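Local coordinates for SusD-like carbohydrate binding protein BF1063 (Bacteroides fragilis NCTC 9343, PDB 3I4G) that probably binds carbohydrate at the outer-membrane surface of this gut bacterium, in the manner of SusD-type glycan-capturing lipoproteins, at residues N230-Y241 with L381-L391; H51-L59 with R67-S77. All coordinates share one frame; numbering follows the deposited sequence.

Interaction 1 of 2, residues N230-Y241 with L381-L391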
loop_
_atom_site.group_PDB
_atom_site.type_symbol
_atom_site.label_atom_id
_atom_site.label_comp_id
_atom_site.label_asym_id
_atom_site.label_seq_id
_atom_site.Cartn_x
_atom_site.Cartn_y
_atom_site.Cartn_z
ATOM N N ASN A 230 -12.413 -16.472 -4.882
ATOM C CA ASN A 230 -11.847 -15.281 -5.470
ATOM C C ASN A 230 -11.365 -15.498 -6.898
ATOM O O ASN A 230 -11.063 -16.602 -7.329
ATOM C CB ASN A 230 -10.723 -14.814 -4.562
ATOM C CG ASN A 230 -11.225 -14.460 -3.179
ATOM O OD1 ASN A 230 -10.994 -15.194 -2.204
ATOM N ND2 ASN A 230 -11.955 -13.367 -3.087
ATOM N N ALA A 231 -11.301 -14.386 -7.618
ATOM C CA ALA A 231 -10.934 -14.416 -9.029
ATOM C C ALA A 231 -10.471 -13.059 -9.451
ATOM O O ALA A 231 -10.843 -12.067 -8.868
ATOM C CB ALA A 231 -12.140 -14.815 -9.879
ATOM N N ILE A 232 -9.673 -13.042 -10.506
ATOM C CA ILE A 232 -9.197 -11.802 -11.125
ATOM C C ILE A 232 -10.334 -11.096 -11.842
ATOM O O ILE A 232 -11.025 -11.691 -12.676
ATOM C CB ILE A 232 -8.027 -12.123 -12.073
ATOM C CG1 ILE A 232 -6.821 -12.623 -11.277
ATOM C CG2 ILE A 232 -7.646 -10.900 -12.920
ATOM C CD1 ILE A 232 -6.237 -11.622 -10.237
ATOM N N ASN A 233 -10.561 -9.823 -11.522
ATOM C CA ASN A 233 -11.603 -9.027 -12.128
ATOM C C ASN A 233 -11.240 -8.606 -13.556
ATOM O O ASN A 233 -10.103 -8.245 -13.805
ATOM C CB ASN A 233 -11.833 -7.765 -11.312
ATOM C CG ASN A 233 -13.122 -7.087 -11.623
ATOM O OD1 ASN A 233 -14.193 -7.698 -11.588
ATOM N ND2 ASN A 233 -13.057 -5.765 -11.827
ATOM N N ALA A 234 -12.193 -8.578 -14.488
ATOM C CA ALA A 234 -11.837 -8.197 -15.863
ATOM C C ALA A 234 -11.263 -6.790 -15.953
ATOM O O ALA A 234 -10.320 -6.542 -16.700
ATOM C CB ALA A 234 -13.050 -8.324 -16.779
ATOM N N ASN A 235 -11.836 -5.879 -15.168
ATOM C CA ASN A 235 -11.454 -4.481 -15.203
ATOM C C ASN A 235 -10.518 -4.066 -14.062
ATOM O O ASN A 235 -10.886 -4.165 -12.895
ATOM C CB ASN A 235 -12.705 -3.590 -15.232
ATOM C CG ASN A 235 -12.361 -2.172 -15.630
ATOM O OD1 ASN A 235 -11.829 -1.389 -14.866
ATOM N ND2 ASN A 235 -12.614 -1.851 -16.898
ATOM N N TYR A 236 -9.331 -3.599 -14.414
ATOM C CA TYR A 236 -8.317 -3.194 -13.441
ATOM C C TYR A 236 -8.709 -1.906 -12.734
ATOM O O TYR A 236 -8.670 -1.845 -11.513
ATOM C CB TYR A 236 -6.982 -2.990 -14.153
ATOM C CG TYR A 236 -5.765 -2.663 -13.308
ATOM C CD1 TYR A 236 -5.002 -3.653 -12.766
ATOM C CD2 TYR A 236 -5.334 -1.348 -13.170
ATOM C CE1 TYR A 236 -3.854 -3.374 -12.065
ATOM C CE2 TYR A 236 -4.186 -1.029 -12.479
ATOM C CZ TYR A 236 -3.448 -2.055 -11.919
ATOM O OH TYR A 236 -2.289 -1.749 -11.223
ATOM N N GLN A 237 -9.071 -0.879 -13.494
ATOM C CA GLN A 237 -9.401 0.433 -12.900
ATOM C C GLN A 237 -10.503 0.361 -11.859
ATOM O O GLN A 237 -10.447 1.033 -10.818
ATOM C CB GLN A 237 -9.800 1.443 -13.976
ATOM C CG GLN A 237 -8.686 1.824 -14.919
ATOM C CD GLN A 237 -9.128 2.876 -15.878
ATOM O OE1 GLN A 237 -9.785 2.563 -16.890
ATOM N NE2 GLN A 237 -8.726 4.117 -15.637
ATOM N N GLU A 238 -11.499 -0.472 -12.135
ATOM C CA GLU A 238 -12.683 -0.582 -11.295
ATOM C C GLU A 238 -12.435 -1.244 -9.969
ATOM O O GLU A 238 -13.269 -1.131 -9.076
ATOM C CB GLU A 238 -13.832 -1.296 -12.076
ATOM C CG GLU A 238 -14.453 -0.328 -13.093
ATOM C CD GLU A 238 -15.491 -0.952 -13.997
ATOM O OE1 GLU A 238 -15.770 -2.143 -13.879
ATOM O OE2 GLU A 238 -16.047 -0.199 -14.845
ATOM N N LEU A 239 -11.289 -1.880 -9.797
ATOM C CA LEU A 239 -10.888 -2.379 -8.480
ATOM C C LEU A 239 -10.736 -1.275 -7.461
ATOM O O LEU A 239 -10.841 -1.550 -6.270
ATOM C CB LEU A 239 -9.543 -3.094 -8.578
ATOM C CG LEU A 239 -9.507 -4.375 -9.399
ATOM C CD1 LEU A 239 -8.050 -4.794 -9.609
ATOM C CD2 LEU A 239 -10.350 -5.473 -8.736
ATOM N N PHE A 240 -10.519 -0.048 -7.926
ATOM C CA PHE A 240 -10.130 1.055 -7.052
ATOM C C PHE A 240 -11.146 2.139 -6.993
ATOM O O PHE A 240 -10.839 3.245 -6.520
ATOM C CB PHE A 240 -8.765 1.590 -7.519
ATOM C CG PHE A 240 -7.762 0.480 -7.771
ATOM C CD1 PHE A 240 -7.109 -0.127 -6.729
ATOM C CD2 PHE A 240 -7.473 0.063 -9.047
ATOM C CE1 PHE A 240 -6.234 -1.142 -6.934
ATOM C CE2 PHE A 240 -6.549 -0.961 -9.276
ATOM C CZ PHE A 240 -5.933 -1.572 -8.208
ATOM N N TYR A 241 -12.376 1.854 -7.427
ATOM C CA TYR A 241 -13.448 2.850 -7.493
ATOM C C TYR A 241 -14.553 2.528 -6.496
ATOM O O TYR A 241 -14.843 1.351 -6.278
ATOM C CB TYR A 241 -14.074 2.903 -8.878
ATOM C CG TYR A 241 -13.233 3.326 -10.035
ATOM C CD1 TYR A 241 -12.040 4.029 -9.907
ATOM C CD2 TYR A 241 -13.704 3.076 -11.308
ATOM C CE1 TYR A 241 -11.317 4.437 -11.038
ATOM C CE2 TYR A 241 -13.031 3.483 -12.412
ATOM C CZ TYR A 241 -11.843 4.174 -12.268
ATOM O OH TYR A 241 -11.182 4.590 -13.419
ATOM N N LEU A 381 -12.800 3.726 -2.252
ATOM C CA LEU A 381 -12.572 2.317 -1.967
ATOM C C LEU A 381 -11.104 2.027 -2.215
ATOM O O LEU A 381 -10.629 2.135 -3.369
ATOM C CB LEU A 381 -13.497 1.469 -2.821
ATOM C CG LEU A 381 -13.614 -0.031 -2.598
ATOM C CD1 LEU A 381 -12.308 -0.765 -2.942
ATOM C CD2 LEU A 381 -14.029 -0.311 -1.171
ATOM N N THR A 382 -10.383 1.667 -1.154
ATOM C CA THR A 382 -8.942 1.393 -1.263
ATOM C C THR A 382 -8.657 -0.035 -0.827
ATOM O O THR A 382 -8.681 -0.352 0.386
ATOM C CB THR A 382 -8.118 2.391 -0.456
ATOM O OG1 THR A 382 -8.444 2.262 0.928
ATOM C CG2 THR A 382 -8.412 3.810 -0.915
ATOM N N PRO A 383 -8.397 -0.936 -1.786
ATOM C CA PRO A 383 -8.052 -2.300 -1.406
ATOM C C PRO A 383 -6.782 -2.417 -0.576
ATOM O O PRO A 383 -5.818 -1.660 -0.791
ATOM C CB PRO A 383 -7.844 -2.982 -2.759
ATOM C CG PRO A 383 -8.732 -2.186 -3.694
ATOM C CD PRO A 383 -8.518 -0.802 -3.256
ATOM N N VAL A 384 -6.813 -3.370 0.360
ATOM C CA VAL A 384 -5.680 -3.717 1.201
ATOM C C VAL A 384 -5.093 -5.046 0.736
ATOM O O VAL A 384 -3.877 -5.210 0.646
ATOM C CB VAL A 384 -6.115 -3.763 2.672
ATOM C CG1 VAL A 384 -4.945 -4.167 3.529
ATOM C CG2 VAL A 384 -6.627 -2.395 3.126
ATOM N N ILE A 385 -5.942 -6.026 0.440
ATOM C CA ILE A 385 -5.532 -7.317 -0.092
ATOM C C ILE A 385 -6.360 -7.615 -1.331
ATOM O O ILE A 385 -7.589 -7.712 -1.270
ATOM C CB ILE A 385 -5.742 -8.482 0.902
ATOM C CG1 ILE A 385 -4.978 -8.269 2.219
ATOM C CG2 ILE A 385 -5.371 -9.838 0.264
ATOM C CD1 ILE A 385 -3.439 -8.259 2.134
ATOM N N ARG A 386 -5.673 -7.752 -2.454
ATOM C CA ARG A 386 -6.265 -8.149 -3.733
ATOM C C ARG A 386 -5.824 -9.561 -4.092
ATOM O O ARG A 386 -4.690 -9.985 -3.833
ATOM C CB ARG A 386 -5.878 -7.172 -4.860
ATOM C CG ARG A 386 -6.331 -5.781 -4.623
ATOM C CD ARG A 386 -6.338 -4.893 -5.852
ATOM N NE ARG A 386 -5.050 -4.524 -6.441
ATOM C CZ ARG A 386 -4.530 -5.020 -7.572
ATOM N NH1 ARG A 386 -5.031 -6.091 -8.204
ATOM N NH2 ARG A 386 -3.435 -4.464 -8.058
ATOM N N TYR A 387 -6.725 -10.268 -4.776
ATOM C CA TYR A 387 -6.378 -11.632 -5.224
ATOM C C TYR A 387 -5.143 -11.629 -6.145
ATOM O O TYR A 387 -4.395 -12.578 -6.163
ATOM C CB TYR A 387 -7.569 -12.302 -5.901
ATOM C CG TYR A 387 -7.457 -13.801 -6.137
ATOM C CD1 TYR A 387 -7.195 -14.661 -5.098
ATOM C CD2 TYR A 387 -7.662 -14.335 -7.406
ATOM C CE1 TYR A 387 -7.148 -16.022 -5.308
ATOM C CE2 TYR A 387 -7.609 -15.686 -7.617
ATOM C CZ TYR A 387 -7.357 -16.510 -6.572
ATOM O OH TYR A 387 -7.340 -17.892 -6.768
ATOM N N ALA A 388 -4.911 -10.563 -6.926
ATOM C CA ALA A 388 -3.694 -10.552 -7.720
ATOM C C ALA A 388 -2.446 -10.646 -6.857
ATOM O O ALA A 388 -1.469 -11.285 -7.250
ATOM C CB ALA A 388 -3.607 -9.303 -8.533
ATOM N N GLU A 389 -2.445 -10.022 -5.676
ATOM C CA GLU A 389 -1.290 -10.140 -4.788
ATOM C C GLU A 389 -1.184 -11.576 -4.272
ATOM O O GLU A 389 -0.084 -12.112 -4.110
ATOM C CB GLU A 389 -1.387 -9.178 -3.608
ATOM C CG GLU A 389 -0.158 -9.332 -2.697
ATOM C CD GLU A 389 -0.209 -8.573 -1.391
ATOM O OE1 GLU A 389 -1.026 -7.644 -1.255
ATOM O OE2 GLU A 389 0.596 -8.919 -0.481
ATOM N N VAL A 390 -2.308 -12.211 -3.961
ATOM C CA VAL A 390 -2.295 -13.600 -3.522
ATOM C C VAL A 390 -1.657 -14.515 -4.562
ATOM O O VAL A 390 -0.829 -15.364 -4.213
ATOM C CB VAL A 390 -3.743 -14.075 -3.195
ATOM C CG1 VAL A 390 -3.813 -15.571 -2.927
ATOM C CG2 VAL A 390 -4.308 -13.276 -2.003
ATOM N N LEU A 391 -2.045 -14.348 -5.825
ATOM C CA LEU A 391 -1.490 -15.180 -6.895
ATOM C C LEU A 391 -0.006 -14.937 -7.076
ATOM O O LEU A 391 0.783 -15.885 -7.180
ATOM C CB LEU A 391 -2.222 -14.923 -8.214
ATOM C CG LEU A 391 -3.691 -15.275 -8.268
ATOM C CD1 LEU A 391 -4.284 -14.958 -9.654
ATOM C CD2 LEU A 391 -3.920 -16.755 -7.926
HETATM O O HOH W 1 -10.099 -18.335 -5.053
HETATM O O HOH W 2 -11.194 5.035 -4.430
#
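R386 turns its guanidinium into a pocket made by L239, F240 and Y236, just ahead of helix 387-400. Its chain leaves with CG beside the backbone N (chi1 -61°), runs extended at chi2 and bends at chi3 (-68°), which brings R386 NE 3.6 Å from F240 CZ. F240 CZ lies over one face of the guanidinium, whose plane is almost perpendicular to the phenyl ring. L239 CD1 approaches R386 NH1 at 3.6 Å, while Y236 CE1 comes within 4.2 Å of R386 NH2, its ring close to perpendicular to the guanidinium. The charged nitrogens find acceptors elsewhere: NH1 forms salt bridges with E250 and E447, and NH2 with E451. On the strand side, P383 sets its CD 3.8 Å from F240 CD1 and its CG against the carbonyl oxygen of L239.

Y387 CG lies anti to the backbone N (chi1 -167°), and the phenol ring spreads along the backbone of N230 and A231. N230 CB sits over one ring face, 3.8 Å from the centroid in a CH-pi contact, and L391 CG covers the opposite face. I232 CD1 reaches A388 CB at 3.9 Å, with I232 CG1 against L391 CD1. Two waters bridge the segments: one accepts from N230 N and is weakly bonded to Y387 OH; the other accepts from L381 N and can donate to F240 O, 2.8 Å away, though acceptors outnumber its protons. Apolar packing, two waters and the R386 guanidinium against F240 thus join the loop after helix 214-227 to the strand-to-helix corner, while the acidic partners probably balance the buried charge.

Interaction 2 of 2, residues H51-L59 with R67-S77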
loop_
_atom_site.group_PDB
_atom_site.type_symbol
_atom_site.label_atom_id
_atom_site.label_comp_id
_atom_site.label_asym_id
_atom_site.label_seq_id
_atom_site.Cartn_x
_atom_site.Cartn_y
_atom_site.Cartn_z
ATOM N N HIS A 51 -3.039 8.246 3.874
ATOM C CA HIS A 51 -1.668 8.667 4.131
ATOM C C HIS A 51 -0.858 7.528 4.746
ATOM O O HIS A 51 0.362 7.423 4.511
ATOM C CB HIS A 51 -1.635 9.911 5.023
ATOM C CG HIS A 51 -0.337 10.671 5.019
ATOM N ND1 HIS A 51 0.909 10.090 5.091
ATOM C CD2 HIS A 51 -0.130 11.998 5.033
ATOM C CE1 HIS A 51 1.833 11.042 5.117
ATOM N NE2 HIS A 51 1.226 12.216 5.086
ATOM N N GLY A 52 -1.478 6.633 5.494
ATOM C CA GLY A 52 -0.746 5.545 6.088
ATOM C C GLY A 52 -0.369 4.429 5.153
ATOM O O GLY A 52 0.669 3.785 5.353
HETATM N N MSE A 53 -1.198 4.216 4.129
HETATM C CA MSE A 53 -1.004 3.149 3.175
HETATM C C MSE A 53 -0.555 3.662 1.808
HETATM O O MSE A 53 0.614 3.568 1.464
HETATM C CB MSE A 53 -2.301 2.327 3.058
HETATM C CG MSE A 53 -2.233 1.112 2.077
HETATM SE SE MSE A 53 -3.724 -0.049 2.206
HETATM C CE MSE A 53 -5.011 1.162 1.339
ATOM N N ILE A 54 -1.451 4.263 1.040
ATOM C CA ILE A 54 -1.143 4.708 -0.334
ATOM C C ILE A 54 0.061 5.602 -0.371
ATOM O O ILE A 54 0.987 5.392 -1.176
ATOM C CB ILE A 54 -2.377 5.387 -0.953
ATOM C CG1 ILE A 54 -3.486 4.365 -1.157
ATOM C CG2 ILE A 54 -2.041 6.070 -2.292
ATOM C CD1 ILE A 54 -4.887 5.016 -1.323
HETATM N N MSE A 55 0.123 6.567 0.544
HETATM C CA MSE A 55 1.241 7.494 0.493
HETATM C C MSE A 55 2.548 6.925 0.984
HETATM O O MSE A 55 3.572 7.595 0.785
HETATM C CB MSE A 55 0.895 8.783 1.220
HETATM C CG MSE A 55 -0.254 9.520 0.549
HETATM SE SE MSE A 55 -0.671 11.207 1.390
HETATM C CE MSE A 55 -1.810 11.906 0.079
HETATM N N MSE A 56 2.582 5.707 1.520
HETATM C CA MSE A 56 3.864 5.064 1.733
HETATM C C MSE A 56 4.584 4.892 0.408
HETATM O O MSE A 56 5.786 4.662 0.402
HETATM C CB MSE A 56 3.762 3.693 2.414
HETATM C CG MSE A 56 3.435 3.763 3.841
HETATM SE SE MSE A 56 3.833 2.087 4.750
HETATM C CE MSE A 56 5.269 2.618 5.948
ATOM N N GLU A 57 3.896 4.985 -0.727
ATOM C CA GLU A 57 4.607 4.899 -1.994
ATOM C C GLU A 57 5.629 6.031 -2.120
ATOM O O GLU A 57 6.615 5.894 -2.848
ATOM C CB GLU A 57 3.630 4.920 -3.183
ATOM C CG GLU A 57 4.013 3.996 -4.285
ATOM C CD GLU A 57 3.643 2.557 -4.060
ATOM O OE1 GLU A 57 3.387 2.123 -2.930
ATOM O OE2 GLU A 57 3.676 1.819 -5.023
ATOM N N HIS A 58 5.403 7.131 -1.426
ATOM C CA HIS A 58 6.367 8.237 -1.391
ATOM C C HIS A 58 7.706 7.891 -0.779
ATOM O O HIS A 58 8.679 8.641 -0.962
ATOM C CB HIS A 58 5.816 9.451 -0.606
ATOM C CG HIS A 58 4.526 9.976 -1.122
ATOM N ND1 HIS A 58 3.829 10.977 -0.481
ATOM C CD2 HIS A 58 3.760 9.578 -2.164
ATOM C CE1 HIS A 58 2.711 11.217 -1.156
ATOM N NE2 HIS A 58 2.634 10.369 -2.167
ATOM N N LEU A 59 7.762 6.781 -0.049
ATOM C CA LEU A 59 8.974 6.310 0.584
ATOM C C LEU A 59 9.726 5.336 -0.294
ATOM O O LEU A 59 10.768 4.825 0.109
ATOM C CB LEU A 59 8.595 5.588 1.884
ATOM C CG LEU A 59 7.717 6.372 2.855
ATOM C CD1 LEU A 59 7.495 5.547 4.151
ATOM C CD2 LEU A 59 8.274 7.775 3.173
ATOM N N ARG A 67 5.666 17.506 -0.703
ATOM C CA ARG A 67 6.219 18.354 0.369
ATOM C C ARG A 67 7.753 18.370 0.334
ATOM O O ARG A 67 8.360 19.255 0.943
ATOM C CB ARG A 67 5.700 17.940 1.749
ATOM C CG ARG A 67 4.188 18.128 1.841
ATOM C CD ARG A 67 3.523 17.497 3.025
ATOM N NE ARG A 67 3.634 16.052 2.961
ATOM C CZ ARG A 67 3.032 15.205 3.770
ATOM N NH1 ARG A 67 2.289 15.639 4.781
ATOM N NH2 ARG A 67 3.191 13.911 3.583
ATOM N N GLY A 68 8.373 17.418 -0.364
ATOM C CA GLY A 68 9.791 17.493 -0.606
ATOM C C GLY A 68 10.730 16.787 0.338
ATOM O O GLY A 68 10.332 16.120 1.304
ATOM N N GLU A 69 12.014 16.973 0.051
ATOM C CA GLU A 69 13.078 16.242 0.714
ATOM C C GLU A 69 13.238 16.586 2.172
ATOM O O GLU A 69 13.801 15.765 2.909
ATOM C CB GLU A 69 14.407 16.485 -0.020
ATOM C CG GLU A 69 14.441 15.891 -1.443
ATOM C CD GLU A 69 15.463 16.553 -2.288
ATOM O OE1 GLU A 69 15.279 17.750 -2.620
ATOM O OE2 GLU A 69 16.427 15.869 -2.675
ATOM N N ASN A 70 12.786 17.760 2.603
ATOM C CA ASN A 70 12.876 18.128 4.014
ATOM C C ASN A 70 11.638 17.710 4.806
ATOM O O ASN A 70 11.603 17.825 6.036
ATOM C CB ASN A 70 13.117 19.630 4.144
ATOM C CG ASN A 70 14.474 20.051 3.607
ATOM O OD1 ASN A 70 14.572 20.974 2.805
ATOM N ND2 ASN A 70 15.517 19.359 4.033
ATOM N N ASN A 71 10.649 17.146 4.140
ATOM C CA ASN A 71 9.447 16.746 4.840
ATOM C C ASN A 71 9.759 15.493 5.667
ATOM O O ASN A 71 10.327 14.552 5.158
ATOM C CB ASN A 71 8.304 16.451 3.895
ATOM C CG ASN A 71 7.072 16.060 4.659
ATOM O OD1 ASN A 71 6.846 14.887 4.866
ATOM N ND2 ASN A 71 6.351 17.037 5.169
ATOM N N PRO A 72 9.387 15.443 6.955
ATOM C CA PRO A 72 9.790 14.275 7.772
ATOM C C PRO A 72 9.199 12.952 7.327
ATOM O O PRO A 72 9.783 11.901 7.615
ATOM C CB PRO A 72 9.336 14.687 9.195
ATOM C CG PRO A 72 9.362 16.199 9.159
ATOM C CD PRO A 72 8.815 16.522 7.766
ATOM N N PHE A 73 8.081 12.941 6.594
ATOM C CA PHE A 73 7.571 11.665 6.101
ATOM C C PHE A 73 8.538 11.085 5.092
ATOM O O PHE A 73 8.948 9.946 5.191
ATOM C CB PHE A 73 6.186 11.850 5.475
ATOM C CG PHE A 73 5.508 10.578 5.041
ATOM C CD1 PHE A 73 5.178 9.582 5.949
ATOM C CD2 PHE A 73 5.126 10.413 3.714
ATOM C CE1 PHE A 73 4.500 8.450 5.536
ATOM C CE2 PHE A 73 4.452 9.310 3.315
ATOM C CZ PHE A 73 4.120 8.340 4.211
ATOM N N PHE A 74 8.942 11.896 4.128
ATOM C CA PHE A 74 9.942 11.484 3.142
ATOM C C PHE A 74 11.249 11.053 3.802
ATOM O O PHE A 74 11.926 10.110 3.343
ATOM C CB PHE A 74 10.162 12.640 2.147
ATOM C CG PHE A 74 11.195 12.354 1.110
ATOM C CD1 PHE A 74 10.863 11.671 -0.070
ATOM C CD2 PHE A 74 12.495 12.761 1.288
ATOM C CE1 PHE A 74 11.837 11.419 -1.046
ATOM C CE2 PHE A 74 13.433 12.541 0.298
ATOM C CZ PHE A 74 13.092 11.879 -0.855
ATOM N N LYS A 75 11.591 11.673 4.922
ATOM C CA LYS A 75 12.819 11.347 5.614
ATOM C C LYS A 75 12.826 9.930 6.193
ATOM O O LYS A 75 13.895 9.444 6.523
ATOM C CB LYS A 75 13.117 12.356 6.716
ATOM C CG LYS A 75 13.487 13.701 6.199
ATOM C CD LYS A 75 13.898 14.586 7.379
ATOM C CE LYS A 75 14.229 15.980 6.957
ATOM N NZ LYS A 75 14.735 16.811 8.096
ATOM N N ILE A 76 11.683 9.262 6.312
ATOM C CA ILE A 76 11.651 7.902 6.835
ATOM C C ILE A 76 12.601 7.013 6.061
ATOM O O ILE A 76 13.277 6.168 6.677
ATOM C CB ILE A 76 10.221 7.339 6.791
ATOM C CG1 ILE A 76 9.406 8.022 7.899
ATOM C CG2 ILE A 76 10.245 5.826 6.988
ATOM C CD1 ILE A 76 7.932 7.739 7.861
ATOM N N SER A 77 12.679 7.147 4.730
ATOM C CA SER A 77 13.556 6.275 3.944
ATOM C C SER A 77 14.589 7.004 3.101
ATOM O O SER A 77 15.199 6.382 2.221
ATOM C CB SER A 77 12.716 5.370 3.050
ATOM O OG SER A 77 12.002 6.127 2.126
#
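F73 projects from the N-capped start of helix 72-78 toward H51, forming a T-shaped (edge-to-face) aromatic pair that joins this helix to the helical and 3-10 segment 51-59. The H51 ring turns its edge to the F73 face, centroids 4.5 Å apart and planes at 76°, with CE1 over the middle of the phenyl ring. On the opposite face L59 CD2 stands 4.1 Å from the F73 centroid, almost on the ring normal, so the phenylalanine is sandwiched between a histidine edge and a leucine methyl. M55 O meets the ring rim near its plane, at CE2, and H58 CB approaches the same atom obliquely. With CG anti to the backbone N (chi1 -175°), F73 extends across the gap to reach all four.

R67 comes from the other direction and gives NH2 to H51 NE2 in a 3.0 Å hydrogen bond. The acceptor lies close to the guanidinium plane, but the donor is tilted 32° out of the imidazole plane. D65 binds the same NH2 in a salt bridge and is also hydrogen-bonded to H58 ND1; it thus links R67 to H58, and H51 joins through R67 NH2. N71 caps the helix that carries F73, its OD1 accepting from F73 N. Y91 of helix 86-109 packs on F73 from outside the pair. Farther along, L59 CD1 touches I76 CG2 at 4.0 Å. At the end of the 3-10 segment S77 OG, placed between its backbone N and carbonyl carbon, donates to L59 O, 2.7 Å away.

Overall arrangement
Both contacts are buried, each centred about 13 Å from the middle of the chain but on opposite sides of it, with their own centres about 25 Å apart. Interaction 1 joins parts of the chain distant in sequence; interaction 2 closes a short local excursion nearer the N-terminus. They share no element, yet they meet: M53 of 51-59 packs on T382, P383 and V384 of strand 380-386, and I54 touches T382. Chemically, interaction 1 relies on apolar packing, bridging waters and an arginine whose acidic partners belong to other parts of the chain, whereas interaction 2 adds direct side-chain hydrogen bonds and an aromatic pair, with R67 at its partly exposed margin.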